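Mucosa-associated lymphoid tissue lymphoma translocation protein 1 (Isoform 2) (PDB 3BFO) probably acts as a paracaspase-type cysteine protease in ubiquitin-linked signalling, and carries C2-type immunoglobulin-like domains such as the one in this crystal structure. Local coordinates at residues A[55-58]-A[59-63]. Numbering follows the deposited sequence.
Sequences PYVD and LEHQG
H61 N gives D58 O a nearly straight hydrogen bond, 2.9 Å long with 162° at the hydrogen. This closes a type I turn around L59 and E60. A second turn overlaps it, with Q62 N bonded to L59 O at 3.1 Å, and together they make the short 3-10 turn of residues 59-61. At its start, the D58 carboxylate folds back on the chain: OD1 accepts L59 N at 2.9 Å, but the bond is bent to 138° and uses the anti side of the oxygen.

The imidazole of H61 has CG beside its own backbone N, chi1 -55°, which carries the ring back across residues 57 and 58. Its CD2 edge faces D58 N in the plane of the ring, and that same CD2 sits 3.8 Å from V57 CB. CD2 is only 2.9 Å from D58 N, too tight for a plain carbon contact, so which way round the ring lies is doubtful. E60 CG rests over one face, toward the rim. With an alanine in place of H61, V57 and the D58 backbone would probably lose the flat group leaning on them, and E60 CG its platform.

The loop joins strands 51-54 and 63-70, and V57, L59 and H61 all touch I85 on strand 75-85. H61 O accepts the Y65 hydroxyl, the tyrosine corner familiar from immunoglobulin domains. Main-chain bonds thus set the turn, while the D58 carboxylate adds one bent bond and the H61 ring, whichever way round it lies, packs beside V57 and the D58 backbone.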
ATOM      1  N   PRO A  55       2.163 -13.830   0.729  1.00 17.93           N
ATOM      2  CA  PRO A  55       3.323 -14.697   0.685  1.00 20.94           C
ATOM      3  C   PRO A  55       3.645 -15.393  -0.557  1.00 21.73           C
ATOM      4  O   PRO A  55       4.809 -15.503  -0.920  1.00 22.79           O
ATOM      5  CB  PRO A  55       3.092 -15.712   1.808  1.00 22.55           C
ATOM      6  CG  PRO A  55       1.649 -15.665   2.113  1.00 21.79           C
ATOM      7  CD  PRO A  55       1.174 -14.259   1.750  1.00 18.92           C
ATOM      8  N   TYR A  56       2.630 -15.882  -1.247  1.00 20.18           N
ATOM      9  CA  TYR A  56       2.808 -16.679  -2.458  1.00 22.19           C
ATOM     10  C   TYR A  56       1.802 -16.059  -3.416  1.00 21.43           C
ATOM     11  O   TYR A  56       0.570 -16.261  -3.274  1.00 23.13           O
ATOM     12  CB  TYR A  56       2.354 -18.162  -2.257  1.00 25.45           C
ATOM     13  CG  TYR A  56       3.142 -18.971  -1.238  1.00 27.63           C
ATOM     14  CD1 TYR A  56       4.326 -19.621  -1.593  1.00 31.49           C
ATOM     15  CD2 TYR A  56       2.688 -19.089   0.064  1.00 27.81           C
ATOM     16  CE1 TYR A  56       5.046 -20.362  -0.637  1.00 33.03           C
ATOM     17  CE2 TYR A  56       3.401 -19.781   1.014  1.00 30.25           C
ATOM     18  CZ  TYR A  56       4.557 -20.424   0.663  1.00 31.66           C
ATOM     19  OH  TYR A  56       5.234 -21.115   1.647  1.00 33.97           O
ATOM     20  N   VAL A  57       2.258 -15.289  -4.365  1.00 17.90           N
ATOM     21  CA  VAL A  57       1.360 -14.597  -5.279  1.00 19.12           C
ATOM     22  C   VAL A  57       0.933 -15.442  -6.449  1.00 19.63           C
ATOM     23  O   VAL A  57       1.568 -16.438  -6.833  1.00 19.14           O
ATOM     24  CB  VAL A  57       1.962 -13.328  -5.834  1.00 18.78           C
ATOM     25  CG1 VAL A  57       2.273 -12.342  -4.763  1.00 19.86           C
ATOM     26  CG2 VAL A  57       3.216 -13.567  -6.707  1.00 19.04           C
ATOM     27  N   ASP A  58      -0.204 -15.041  -7.006  1.00 21.01           N
ATOM     28  CA  ASP A  58      -0.636 -15.604  -8.285  1.00 22.96           C
ATOM     29  C   ASP A  58      -1.253 -14.489  -9.086  1.00 21.57           C
ATOM     30  O   ASP A  58      -1.215 -13.317  -8.675  1.00 20.86           O
ATOM     31  CB  ASP A  58      -1.563 -16.814  -8.099  1.00 24.99           C
ATOM     32  CG  ASP A  58      -1.363 -17.869  -9.180  1.00 29.85           C
ATOM     33  OD1 ASP A  58      -0.977 -17.557 -10.345  1.00 33.95           O
ATOM     34  OD2 ASP A  58      -1.577 -19.055  -8.841  1.00 34.29           O
ATOM     35  N   LEU A  59      -1.841 -14.823 -10.235  1.00 21.73           N
ATOM     36  CA  LEU A  59      -2.278 -13.765 -11.158  1.00 21.21           C
ATOM     37  C   LEU A  59      -3.323 -12.860 -10.526  1.00 21.14           C
ATOM     38  O   LEU A  59      -3.445 -11.695 -10.903  1.00 21.86           O
ATOM     39  CB  LEU A  59      -2.818 -14.367 -12.473  1.00 22.77           C
ATOM     40  CG  LEU A  59      -1.834 -15.270 -13.226  1.00 25.80           C
ATOM     41  CD1 LEU A  59      -2.494 -15.738 -14.517  1.00 29.05           C
ATOM     42  CD2 LEU A  59      -0.518 -14.568 -13.511  1.00 28.55           C
ATOM     43  N   GLU A  60      -4.082 -13.397  -9.574  1.00 20.69           N
ATOM     44  CA  GLU A  60      -5.112 -12.593  -8.919  1.00 22.31           C
ATOM     45  C   GLU A  60      -4.532 -11.394  -8.174  1.00 21.36           C
ATOM     46  O   GLU A  60      -5.237 -10.425  -7.900  1.00 22.82           O
ATOM     47  CB  GLU A  60      -5.956 -13.423  -7.948  1.00 24.09           C
ATOM     48  CG  GLU A  60      -5.170 -13.959  -6.760  1.00 28.56           C
ATOM     49  CD  GLU A  60      -6.060 -14.544  -5.677  1.00 35.42           C
ATOM     50  OE1 GLU A  60      -7.025 -13.879  -5.259  1.00 38.88           O
ATOM     51  OE2 GLU A  60      -5.792 -15.675  -5.243  1.00 38.78           O
ATOM     52  N   HIS A  61      -3.240 -11.438  -7.843  1.00 18.73           N
ATOM     53  CA  HIS A  61      -2.636 -10.313  -7.108  1.00 18.03           C
ATOM     54  C   HIS A  61      -2.085  -9.224  -8.021  1.00 19.02           C
ATOM     55  O   HIS A  61      -1.613  -8.191  -7.527  1.00 19.72           O
ATOM     56  CB  HIS A  61      -1.536 -10.840  -6.215  1.00 17.93           C
ATOM     57  CG  HIS A  61      -2.002 -11.908  -5.300  1.00 18.47           C
ATOM     58  ND1 HIS A  61      -2.818 -11.689  -4.203  1.00 22.14           N
ATOM     59  CD2 HIS A  61      -1.790 -13.233  -5.371  1.00 17.36           C
ATOM     60  CE1 HIS A  61      -3.097 -12.856  -3.650  1.00 21.29           C
ATOM     61  NE2 HIS A  61      -2.478 -13.801  -4.333  1.00 22.73           N
ATOM     62  N   GLN A  62      -2.156  -9.403  -9.346  1.00 19.51           N
ATOM     63  CA  GLN A  62      -1.728  -8.362 -10.260  1.00 20.33           C
ATOM     64  C   GLN A  62      -2.683  -7.184 -10.115  1.00 21.20           C
ATOM     65  O   GLN A  62      -3.887  -7.368  -9.885  1.00 24.18           O
ATOM     66  CB  GLN A  62      -1.795  -8.885 -11.690  1.00 21.63           C
ATOM     67  CG  GLN A  62      -1.227  -7.965 -12.760  1.00 25.91           C
ATOM     68  CD  GLN A  62      -0.860  -8.748 -14.011  1.00 27.73           C
ATOM     69  OE1 GLN A  62       0.317  -9.002 -14.296  1.00 26.89           O
ATOM     70  NE2 GLN A  62      -1.878  -9.156 -14.758  1.00 31.95           N
ATOM     71  N   GLY A  63      -2.160  -5.977 -10.207  1.00 19.72           N
ATOM     72  CA  GLY A  63      -3.053  -4.821 -10.195  1.00 20.75           C
ATOM     73  C   GLY A  63      -2.312  -3.575  -9.806  1.00 20.61           C
ATOM     74  O   GLY A  63      -1.067  -3.550  -9.681  1.00 21.42           O
TER